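Local coordinates for NAD(P)H-flavin oxidoreductase (Agrobacterium tumefaciens str. C58, PDB 2FRE), which binds flavin mononucleotide and probably transfers electrons from NAD(P)H through the flavin to an acceptor, at residues L18-F26 with L174-R183; L89-T97 with S107-G115. All coordinates share one frame; numbering follows the deposited sequence.

Overall arrangement
Both contacts lie beside a flavin, but beside different ones, because the dimer holds two FMN molecules at its subunit interface. Contact 1, residues 18-26 with 174-183, grips the phosphate and the pyrimidine side of one cofactor. Contact 2, residues 89-97 with 107-115, seats the start of helix 110-127, whose Thr109, Phe112 and Asp113 approach the dimethylbenzene edge of the other; the phosphate of that flavin is held by residues of the second subunit. The centres of contact 1 and contact 2 are about 26 Å apart, on opposite sides of the chain's centre, and the nearest atoms of contact 1 and contact 2 are about 10 Å apart. Each chain thus contributes differently to two pockets, as in dimeric nitroreductases.

Contact 1 of 2, residues L18-F26 with L174-R183; sequences LDRWSPRAF and LAEREVPSKR. With FMN (flavin mononucleotide), chain C.
The phosphate oxygen O1P of FMN is gripped from both segments, by Arg20 NH2 at 2.9 Å and by Arg183 NH2 at 2.8 Å. The two guanidinium planes are turned 40° apart and each meets the oxygen with its edge, so that two positive groups share one anionic oxygen, which probably favours the charged phosphate. Arginine suits both places because its flat end offers several N-H groups: Arg20 NH1 reaches O2P, and Arg183 NH1 holds Ser181 OG, which itself donates to the ester oxygen O5'.

Glu178 joins the segments directly. Its CG stands anti to the backbone N (chi1 -167°) and the chain then bends at chi2, bringing the carboxylate to two successive amides; glutamate fits because it has one oxygen for each N-H. OE1 takes Arg24 N at 2.8 Å through its syn lone pair, while OE2 receives Ala25 N at 2.9 Å. A water bridges OE1 to Arg24 NH1; beyond it, Arg24 NE and NH2 both donate to flavin O2, the latter at 2.7 Å.

Between these polar ends Trp21 is sandwiched by prolines. Pro180 CG makes a CH-pi contact 3.9 Å from the centroid of its six-membered ring, and Pro23 CD lies over the opposite face.

Helix 110-127 lies against Arg20, strand 131-135 packs on Ser22, Pro23 and Arg24, and Trp45 of the second subunit accepts from both phosphate-binding arginines through its backbone oxygen.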
loop_
_atom_site.group_PDB
_atom_site.type_symbol
_atom_site.label_atom_id
_atom_site.label_comp_id
_atom_site.label_asym_id
_atom_site.label_seq_id
_atom_site.Cartn_x
_atom_site.Cartn_y
_atom_site.Cartn_z
ATOM N N LEU A 18 -0.705 -11.737 -8.839
ATOM C CA LEU A 18 0.268 -12.823 -8.814
ATOM C C LEU A 18 1.512 -12.522 -9.666
ATOM O O LEU A 18 2.606 -13.013 -9.367
ATOM C CB LEU A 18 -0.392 -14.118 -9.314
ATOM C CG LEU A 18 -1.668 -14.548 -8.590
ATOM C CD1 LEU A 18 -2.144 -15.924 -9.116
ATOM C CD2 LEU A 18 -1.436 -14.645 -7.111
ATOM N N ASP A 19 1.321 -11.778 -10.752
ATOM C CA ASP A 19 2.400 -11.461 -11.704
ATOM C C ASP A 19 3.372 -10.436 -11.161
ATOM O O ASP A 19 4.543 -10.456 -11.535
ATOM C CB ASP A 19 1.825 -10.983 -13.045
ATOM C CG ASP A 19 1.151 -12.094 -13.793
ATOM O OD1 ASP A 19 1.465 -13.271 -13.530
ATOM O OD2 ASP A 19 0.312 -11.804 -14.643
ATOM N N ARG A 20 2.903 -9.543 -10.288
ATOM C CA ARG A 20 3.828 -8.609 -9.629
ATOM C C ARG A 20 4.711 -9.353 -8.631
ATOM O O ARG A 20 4.200 -10.006 -7.734
ATOM C CB ARG A 20 3.083 -7.523 -8.882
ATOM C CG ARG A 20 3.977 -6.521 -8.158
ATOM C CD ARG A 20 3.446 -6.128 -6.830
ATOM N NE ARG A 20 3.171 -7.245 -5.930
ATOM C CZ ARG A 20 4.085 -7.937 -5.262
ATOM N NH1 ARG A 20 5.377 -7.677 -5.390
ATOM N NH2 ARG A 20 3.688 -8.929 -4.473
ATOM N N TRP A 21 6.028 -9.219 -8.764
ATOM C CA TRP A 21 6.946 -9.849 -7.817
ATOM C C TRP A 21 8.273 -9.133 -7.769
ATOM O O TRP A 21 8.484 -8.173 -8.496
ATOM C CB TRP A 21 7.143 -11.339 -8.105
ATOM C CG TRP A 21 7.955 -11.705 -9.300
ATOM C CD1 TRP A 21 7.641 -11.472 -10.603
ATOM C CD2 TRP A 21 9.164 -12.463 -9.311
ATOM N NE1 TRP A 21 8.588 -12.008 -11.429
ATOM C CE2 TRP A 21 9.545 -12.624 -10.660
ATOM C CE3 TRP A 21 9.975 -13.012 -8.311
ATOM C CZ2 TRP A 21 10.673 -13.326 -11.030
ATOM C CZ3 TRP A 21 11.109 -13.700 -8.679
ATOM C CH2 TRP A 21 11.456 -13.846 -10.027
ATOM N N SER A 22 9.150 -9.579 -6.874
ATOM C CA SER A 22 10.348 -8.812 -6.539
ATOM C C SER A 22 11.604 -9.662 -6.777
ATOM O O SER A 22 12.205 -10.188 -5.854
ATOM C CB SER A 22 10.237 -8.278 -5.110
ATOM O OG SER A 22 9.020 -7.523 -4.964
ATOM N N PRO A 23 12.018 -9.776 -8.048
ATOM C CA PRO A 23 13.253 -10.461 -8.350
ATOM C C PRO A 23 14.459 -9.582 -8.046
ATOM O O PRO A 23 14.301 -8.415 -7.682
ATOM C CB PRO A 23 13.153 -10.709 -9.856
ATOM C CG PRO A 23 12.383 -9.531 -10.347
ATOM C CD PRO A 23 11.359 -9.277 -9.267
ATOM N N ARG A 24 15.649 -10.150 -8.221
ATOM C CA ARG A 24 16.907 -9.451 -7.954
ATOM C C ARG A 24 17.821 -9.353 -9.181
ATOM O O ARG A 24 18.797 -8.603 -9.134
ATOM C CB ARG A 24 17.668 -10.141 -6.806
ATOM C CG ARG A 24 16.952 -10.030 -5.487
ATOM C CD ARG A 24 17.671 -10.672 -4.356
ATOM N NE ARG A 24 16.848 -10.545 -3.168
ATOM C CZ ARG A 24 15.859 -11.368 -2.829
ATOM N NH1 ARG A 24 15.603 -12.450 -3.551
ATOM N NH2 ARG A 24 15.138 -11.121 -1.743
ATOM N N ALA A 25 17.526 -10.102 -10.249
ATOM C CA ALA A 25 18.401 -10.101 -11.448
ATOM C C ALA A 25 17.967 -9.001 -12.410
ATOM O O ALA A 25 17.005 -9.168 -13.147
ATOM C CB ALA A 25 18.403 -11.445 -12.132
ATOM N N PHE A 26 18.692 -7.880 -12.389
ATOM C CA PHE A 26 18.375 -6.724 -13.219
ATOM C C PHE A 26 19.455 -6.516 -14.269
ATOM O O PHE A 26 20.635 -6.832 -14.044
ATOM C CB PHE A 26 18.171 -5.466 -12.365
ATOM C CG PHE A 26 16.957 -5.518 -11.514
ATOM C CD1 PHE A 26 15.687 -5.551 -12.083
ATOM C CD2 PHE A 26 17.068 -5.572 -10.129
ATOM C CE1 PHE A 26 14.553 -5.614 -11.278
ATOM C CE2 PHE A 26 15.938 -5.648 -9.331
ATOM C CZ PHE A 26 14.682 -5.654 -9.904
ATOM N N LEU A 174 21.531 -16.217 -4.230
ATOM C CA LEU A 174 20.449 -15.353 -4.731
ATOM C C LEU A 174 19.715 -15.957 -5.928
ATOM O O LEU A 174 18.492 -15.831 -6.043
ATOM C CB LEU A 174 20.985 -13.979 -5.117
ATOM C CG LEU A 174 21.551 -13.130 -3.979
ATOM C CD1 LEU A 174 21.941 -11.748 -4.493
ATOM C CD2 LEU A 174 20.554 -13.015 -2.841
ATOM N N ALA A 175 20.463 -16.597 -6.823
ATOM C CA ALA A 175 19.864 -17.275 -7.971
ATOM C C ALA A 175 18.846 -18.297 -7.503
ATOM O O ALA A 175 17.759 -18.394 -8.070
ATOM C CB ALA A 175 20.914 -17.945 -8.811
ATOM N N GLU A 176 19.186 -19.036 -6.447
ATOM C CA GLU A 176 18.265 -20.015 -5.876
ATOM C C GLU A 176 17.004 -19.370 -5.325
ATOM O O GLU A 176 15.984 -20.023 -5.233
ATOM C CB GLU A 176 18.937 -20.827 -4.769
ATOM C CG GLU A 176 19.888 -21.856 -5.292
ATOM C CD GLU A 176 20.562 -22.649 -4.183
ATOM O OE1 GLU A 176 20.190 -22.461 -2.992
ATOM O OE2 GLU A 176 21.449 -23.457 -4.526
ATOM N N ARG A 177 17.070 -18.098 -4.948
ATOM C CA ARG A 177 15.900 -17.381 -4.406
ATOM C C ARG A 177 15.132 -16.612 -5.449
ATOM O O ARG A 177 14.159 -15.929 -5.128
ATOM C CB ARG A 177 16.338 -16.402 -3.320
ATOM C CG ARG A 177 16.779 -17.102 -2.081
ATOM C CD ARG A 177 17.391 -16.160 -1.060
ATOM N NE ARG A 177 17.438 -16.839 0.231
ATOM C CZ ARG A 177 18.240 -17.866 0.523
ATOM N NH1 ARG A 177 19.090 -18.362 -0.369
ATOM N NH2 ARG A 177 18.195 -18.414 1.729
ATOM N N GLU A 178 15.572 -16.697 -6.696
ATOM C CA GLU A 178 14.944 -15.978 -7.772
ATOM C C GLU A 178 13.690 -16.736 -8.232
ATOM O O GLU A 178 13.623 -17.232 -9.339
ATOM C CB GLU A 178 15.957 -15.763 -8.898
ATOM C CG GLU A 178 15.529 -14.785 -9.937
ATOM C CD GLU A 178 15.762 -13.312 -9.565
ATOM O OE1 GLU A 178 15.768 -12.928 -8.355
ATOM O OE2 GLU A 178 15.897 -12.529 -10.522
ATOM N N VAL A 179 12.684 -16.797 -7.362
ATOM C CA VAL A 179 11.455 -17.536 -7.648
ATOM C C VAL A 179 10.334 -16.836 -6.889
ATOM O O VAL A 179 10.553 -16.373 -5.763
ATOM C CB VAL A 179 11.582 -19.038 -7.277
ATOM C CG1 VAL A 179 11.792 -19.220 -5.795
ATOM C CG2 VAL A 179 10.353 -19.809 -7.709
ATOM N N PRO A 180 9.154 -16.666 -7.518
ATOM C CA PRO A 180 8.145 -15.885 -6.807
ATOM C C PRO A 180 7.735 -16.538 -5.481
ATOM O O PRO A 180 7.469 -17.753 -5.414
ATOM C CB PRO A 180 6.987 -15.800 -7.817
ATOM C CG PRO A 180 7.692 -15.976 -9.142
ATOM C CD PRO A 180 8.682 -17.050 -8.855
ATOM N N SER A 181 7.723 -15.717 -4.435
ATOM C CA SER A 181 7.352 -16.155 -3.111
ATOM C C SER A 181 5.896 -16.591 -3.039
ATOM O O SER A 181 5.053 -16.212 -3.876
ATOM C CB SER A 181 7.589 -15.010 -2.119
ATOM O OG SER A 181 6.892 -13.856 -2.553
ATOM N N LYS A 182 5.610 -17.372 -2.007
ATOM C CA LYS A 182 4.250 -17.806 -1.689
ATOM C C LYS A 182 3.646 -16.996 -0.530
ATOM O O LYS A 182 4.289 -16.092 0.036
ATOM C CB LYS A 182 4.255 -19.304 -1.314
ATOM C CG LYS A 182 4.928 -20.204 -2.307
ATOM C CD LYS A 182 4.304 -20.190 -3.701
ATOM C CE LYS A 182 4.835 -21.383 -4.532
ATOM N NZ LYS A 182 4.184 -21.645 -5.876
ATOM N N ARG A 183 2.400 -17.316 -0.188
ATOM C CA ARG A 183 1.696 -16.654 0.935
ATOM C C ARG A 183 1.029 -17.697 1.788
ATOM O O ARG A 183 0.835 -18.839 1.351
ATOM C CB ARG A 183 0.642 -15.675 0.416
ATOM C CG ARG A 183 1.192 -14.518 -0.360
ATOM C CD ARG A 183 2.024 -13.536 0.459
ATOM N NE ARG A 183 2.435 -12.444 -0.421
ATOM C CZ ARG A 183 3.465 -12.487 -1.267
ATOM N NH1 ARG A 183 4.291 -13.511 -1.301
ATOM N NH2 ARG A 183 3.710 -11.458 -2.044
HETATM N N1 FMN C . 14.146 -7.912 -0.193
HETATM C C2 FMN C . 15.532 -7.982 -0.061
HETATM O O2 FMN C . 16.178 -8.778 -0.752
HETATM N N3 FMN C . 16.194 -7.184 0.854
HETATM C C4 FMN C . 15.524 -6.289 1.643
HETATM O O4 FMN C . 16.171 -5.436 2.284
HETATM C C4A FMN C . 14.121 -6.218 1.505
HETATM N N5 FMN C . 13.396 -5.331 2.283
HETATM C C5A FMN C . 12.030 -5.220 2.083
HETATM C C6 FMN C . 11.318 -4.304 2.838
HETATM C C7 FMN C . 9.957 -4.158 2.663
HETATM C C7M FMN C . 9.390 -2.840 3.117
HETATM C C8 FMN C . 9.271 -4.949 1.735
HETATM C C8M FMN C . 7.975 -4.463 1.131
HETATM C C9 FMN C . 9.976 -5.872 0.975
HETATM C C9A FMN C . 11.363 -6.025 1.166
HETATM N N10 FMN C . 12.067 -6.951 0.426
HETATM C C10 FMN C . 13.446 -7.028 0.585
HETATM C "C1'" FMN C . 11.370 -7.909 -0.508
HETATM C "C2'" FMN C . 10.387 -8.864 0.164
HETATM O "O2'" FMN C . 11.042 -9.975 0.765
HETATM C "C3'" FMN C . 9.341 -9.323 -0.850
HETATM O "O3'" FMN C . 8.563 -8.209 -1.271
HETATM C "C4'" FMN C . 8.465 -10.429 -0.273
HETATM O "O4'" FMN C . 9.233 -11.596 -0.036
HETATM C "C5'" FMN C . 7.281 -10.789 -1.163
HETATM O "O5'" FMN C . 7.719 -11.245 -2.433
HETATM P P FMN C . 7.219 -10.540 -3.790
HETATM O O1P FMN C . 5.747 -10.888 -3.934
HETATM O O2P FMN C . 7.367 -9.033 -3.662
HETATM O O3P FMN C . 8.076 -11.088 -4.900
HETATM O O HOH W 1 11.959 -13.248 -5.483
HETATM O O HOH W 2 16.894 -13.571 -5.962
HETATM O O HOH W 3 13.342 -14.252 -2.768
#

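Contact 2 of 2, residues L89-T97 with S107-G115; sequences LFVISRDHT and SATHSFDAG. With FMN (flavin mononucleotide), chain D.
One hydrogen bond joins the two backbones: Ser107 N donates to Asp95 O at 3.0 Å. It ties the turn before helix 110-127 to the break in strand 87-98.

The face of the His110 ring supplies the main packing. Asp95 CA sits 3.4 Å from the ring centroid, only 2° off the normal, in a CH-pi contact, and Asp95 CB reaches 3.4 Å from NE2 over the same face. The imidazole is put there by chi1 of 70°, with CG between the backbone N and the carbonyl carbon. ND1 donates in the ring plane to Ser107 O at 3.3 Å, which helps fix the rotation of the ring. A flat ring with a donor at its edge thus suits a place against backbone.

Small residues let the strand and helix come close. Ser93 CB meets Ala114 CB at 4.0 Å, and two residues earlier in the strand, Val91 CG1 lies 4.4 Å from the same methyl. Ser93 OG is bound to Glu156, whose carboxylate is also hydrogen-bonded to Ser111 OG, so one carboxylate serves both segments.

Polar bonds within the helical segment shape its start. Ser107 OG accepts from Thr109 N in an ST turn, and Thr109 OG1 is bonded to Asp113 OD2 at 2.8 Å.

The axes of strand 89-94 and helix 110-115 approach to 8.0 Å, their N-to-C directions 143° apart. The strand lies between strands 55-61 and 153-162 in the sheet, with the helix packed across it and Phe112 of the second subunit reaching Val91 and Ala114.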
loop_
_atom_site.group_PDB
_atom_site.type_symbol
_atom_site.label_atom_id
_atom_site.label_comp_id
_atom_site.label_asym_id
_atom_site.label_seq_id
_atom_site.Cartn_x
_atom_site.Cartn_y
_atom_site.Cartn_z
ATOM N N LEU A 89 15.481 4.440 -5.510
ATOM C CA LEU A 89 14.818 5.526 -4.836
ATOM C C LEU A 89 14.471 5.157 -3.398
ATOM O O LEU A 89 14.465 3.986 -3.033
ATOM C CB LEU A 89 13.549 5.936 -5.609
ATOM C CG LEU A 89 12.402 4.923 -5.742
ATOM C CD1 LEU A 89 11.472 4.922 -4.530
ATOM C CD2 LEU A 89 11.573 5.235 -6.990
ATOM N N PHE A 90 14.180 6.174 -2.599
ATOM C CA PHE A 90 13.743 5.980 -1.232
ATOM C C PHE A 90 12.337 6.546 -1.063
ATOM O O PHE A 90 12.011 7.664 -1.513
ATOM C CB PHE A 90 14.774 6.549 -0.243
ATOM C CG PHE A 90 16.112 5.897 -0.374
ATOM C CD1 PHE A 90 16.357 4.651 0.223
ATOM C CD2 PHE A 90 17.097 6.466 -1.159
ATOM C CE1 PHE A 90 17.583 4.017 0.066
ATOM C CE2 PHE A 90 18.322 5.839 -1.338
ATOM C CZ PHE A 90 18.570 4.602 -0.729
ATOM N N VAL A 91 11.494 5.729 -0.448
ATOM C CA VAL A 91 10.154 6.122 -0.101
ATOM C C VAL A 91 10.176 6.695 1.316
ATOM O O VAL A 91 10.607 6.053 2.259
ATOM C CB VAL A 91 9.153 4.964 -0.177
ATOM C CG1 VAL A 91 7.766 5.473 0.196
ATOM C CG2 VAL A 91 9.149 4.332 -1.554
ATOM N N ILE A 92 9.720 7.929 1.422
ATOM C CA ILE A 92 9.800 8.712 2.632
ATOM C C ILE A 92 8.385 9.125 2.981
ATOM O O ILE A 92 7.537 9.190 2.092
ATOM C CB ILE A 92 10.664 9.957 2.351
ATOM C CG1 ILE A 92 12.099 9.520 2.097
ATOM C CG2 ILE A 92 10.604 10.983 3.486
ATOM C CD1 ILE A 92 12.743 10.345 1.069
ATOM N N SER A 93 8.118 9.407 4.251
ATOM C CA SER A 93 6.817 9.979 4.630
ATOM C C SER A 93 6.940 11.041 5.713
ATOM O O SER A 93 7.778 10.937 6.608
ATOM C CB SER A 93 5.843 8.897 5.093
ATOM O OG SER A 93 6.274 8.311 6.303
ATOM N N ARG A 94 6.065 12.030 5.631
ATOM C CA ARG A 94 5.963 13.094 6.646
ATOM C C ARG A 94 5.231 12.511 7.852
ATOM O O ARG A 94 4.109 12.049 7.714
ATOM C CB ARG A 94 5.206 14.294 6.072
ATOM C CG ARG A 94 5.359 15.577 6.880
ATOM C CD ARG A 94 4.601 16.755 6.290
ATOM N NE ARG A 94 5.317 18.004 6.576
ATOM C CZ ARG A 94 5.635 18.951 5.688
ATOM N NH1 ARG A 94 5.285 18.861 4.411
ATOM N NH2 ARG A 94 6.304 20.019 6.097
ATOM N N ASP A 95 5.872 12.512 9.023
ATOM C CA ASP A 95 5.307 11.831 10.207
ATOM C C ASP A 95 4.331 12.698 11.003
ATOM O O ASP A 95 3.931 12.354 12.118
ATOM C CB ASP A 95 6.406 11.301 11.132
ATOM C CG ASP A 95 7.204 12.402 11.822
ATOM O OD1 ASP A 95 6.722 13.542 12.012
ATOM O OD2 ASP A 95 8.345 12.098 12.190
ATOM N N HIS A 96 3.936 13.808 10.407
ATOM C CA HIS A 96 3.062 14.747 11.064
ATOM C C HIS A 96 2.329 15.499 9.988
ATOM O O HIS A 96 2.720 15.473 8.828
ATOM C CB HIS A 96 3.904 15.739 11.846
ATOM C CG HIS A 96 4.909 16.452 10.994
ATOM N ND1 HIS A 96 4.694 17.718 10.494
ATOM C CD2 HIS A 96 6.118 16.065 10.523
ATOM C CE1 HIS A 96 5.732 18.082 9.763
ATOM N NE2 HIS A 96 6.613 17.101 9.770
ATOM N N THR A 97 1.283 16.195 10.381
ATOM C CA THR A 97 0.741 17.223 9.521
ATOM C C THR A 97 1.233 18.571 10.040
ATOM O O THR A 97 1.490 18.741 11.231
ATOM C CB THR A 97 -0.796 17.172 9.441
ATOM O OG1 THR A 97 -1.263 18.285 8.652
ATOM C CG2 THR A 97 -1.415 17.215 10.828
ATOM N N SER A 107 0.999 12.149 12.819
ATOM C CA SER A 107 0.128 11.477 11.880
ATOM C C SER A 107 -0.044 10.025 12.284
ATOM O O SER A 107 0.938 9.321 12.511
ATOM C CB SER A 107 0.714 11.526 10.475
ATOM O OG SER A 107 0.105 10.533 9.687
ATOM N N ALA A 108 -1.292 9.577 12.343
ATOM C CA ALA A 108 -1.590 8.198 12.726
ATOM C C ALA A 108 -1.407 7.222 11.564
ATOM O O ALA A 108 -1.217 6.038 11.797
ATOM C CB ALA A 108 -2.999 8.102 13.267
ATOM N N THR A 109 -1.429 7.716 10.326
ATOM C CA THR A 109 -1.482 6.839 9.147
ATOM C C THR A 109 -0.363 7.025 8.116
ATOM O O THR A 109 -0.396 6.383 7.043
ATOM C CB THR A 109 -2.817 7.051 8.399
ATOM O OG1 THR A 109 -2.852 8.380 7.869
ATOM C CG2 THR A 109 -4.000 6.836 9.346
ATOM N N HIS A 110 0.619 7.887 8.395
ATOM C CA HIS A 110 1.607 8.248 7.349
ATOM C C HIS A 110 2.381 7.061 6.745
ATOM O O HIS A 110 2.623 7.028 5.547
ATOM C CB HIS A 110 2.577 9.343 7.832
ATOM C CG HIS A 110 3.543 8.902 8.883
ATOM N ND1 HIS A 110 3.223 8.866 10.226
ATOM C CD2 HIS A 110 4.838 8.516 8.794
ATOM C CE1 HIS A 110 4.272 8.454 10.911
ATOM N NE2 HIS A 110 5.266 8.242 10.070
ATOM N N SER A 111 2.742 6.078 7.560
ATOM C CA SER A 111 3.479 4.928 7.067
ATOM C C SER A 111 2.568 3.981 6.287
ATOM O O SER A 111 2.931 3.460 5.231
ATOM C CB SER A 111 4.167 4.201 8.237
ATOM O OG SER A 111 5.159 5.051 8.807
ATOM N N PHE A 112 1.383 3.770 6.821
ATOM C CA PHE A 112 0.333 3.028 6.153
ATOM C C PHE A 112 0.055 3.622 4.760
ATOM O O PHE A 112 0.023 2.912 3.720
ATOM C CB PHE A 112 -0.897 3.030 7.082
ATOM C CG PHE A 112 -2.086 2.259 6.557
ATOM C CD1 PHE A 112 -2.158 0.902 6.723
ATOM C CD2 PHE A 112 -3.142 2.915 5.922
ATOM C CE1 PHE A 112 -3.274 0.188 6.281
ATOM C CE2 PHE A 112 -4.240 2.204 5.459
ATOM C CZ PHE A 112 -4.298 0.838 5.636
ATOM N N ASP A 113 -0.134 4.937 4.726
ATOM C CA ASP A 113 -0.474 5.623 3.500
ATOM C C ASP A 113 0.687 5.562 2.485
ATOM O O ASP A 113 0.486 5.328 1.310
ATOM C CB ASP A 113 -0.850 7.082 3.816
ATOM C CG ASP A 113 -2.267 7.231 4.451
ATOM O OD1 ASP A 113 -3.121 6.326 4.321
ATOM O OD2 ASP A 113 -2.532 8.294 5.067
ATOM N N ALA A 114 1.904 5.734 2.963
ATOM C CA ALA A 114 3.116 5.534 2.161
ATOM C C ALA A 114 3.184 4.127 1.522
ATOM O O ALA A 114 3.614 3.985 0.387
ATOM C CB ALA A 114 4.365 5.808 3.015
ATOM N N GLY A 115 2.736 3.109 2.256
ATOM C CA GLY A 115 2.664 1.730 1.752
ATOM C C GLY A 115 1.705 1.556 0.594
ATOM O O GLY A 115 2.006 0.840 -0.380
HETATM N N1 FMN D . -12.727 9.182 4.493
HETATM C C2 FMN D . -13.731 9.578 5.369
HETATM O O2 FMN D . -14.781 9.981 4.877
HETATM N N3 FMN D . -13.581 9.447 6.723
HETATM C C4 FMN D . -12.405 8.960 7.249
HETATM O O4 FMN D . -12.361 8.587 8.429
HETATM C C4A FMN D . -11.390 8.588 6.367
HETATM N N5 FMN D . -10.195 8.093 6.851
HETATM C C5A FMN D . -9.223 7.653 5.973
HETATM C C6 FMN D . -8.045 7.112 6.470
HETATM C C7 FMN D . -7.048 6.650 5.603
HETATM C C7M FMN D . -6.083 5.651 6.181
HETATM C C8 FMN D . -7.234 6.724 4.224
HETATM C C8M FMN D . -6.511 5.765 3.289
HETATM C C9 FMN D . -8.402 7.281 3.736
HETATM C C9A FMN D . -9.390 7.750 4.609
HETATM N N10 FMN D . -10.547 8.303 4.101
HETATM C C10 FMN D . -11.554 8.692 4.991
HETATM C "C1'" FMN D . -10.618 8.741 2.664
HETATM C "C2'" FMN D . -9.548 9.694 2.118
HETATM O "O2'" FMN D . -9.900 11.058 2.405
HETATM C "C3'" FMN D . -9.434 9.530 0.603
HETATM O "O3'" FMN D . -8.970 8.224 0.311
HETATM C "C4'" FMN D . -8.524 10.610 -0.030
HETATM O "O4'" FMN D . -9.141 11.896 0.047
HETATM C "C5'" FMN D . -8.192 10.354 -1.480
HETATM O "O5'" FMN D . -9.362 10.166 -2.218
HETATM P P FMN D . -9.646 8.868 -3.115
HETATM O O1P FMN D . -8.748 8.869 -4.307
HETATM O O2P FMN D . -9.394 7.666 -2.247
HETATM O O3P FMN D . -11.055 8.934 -3.625
#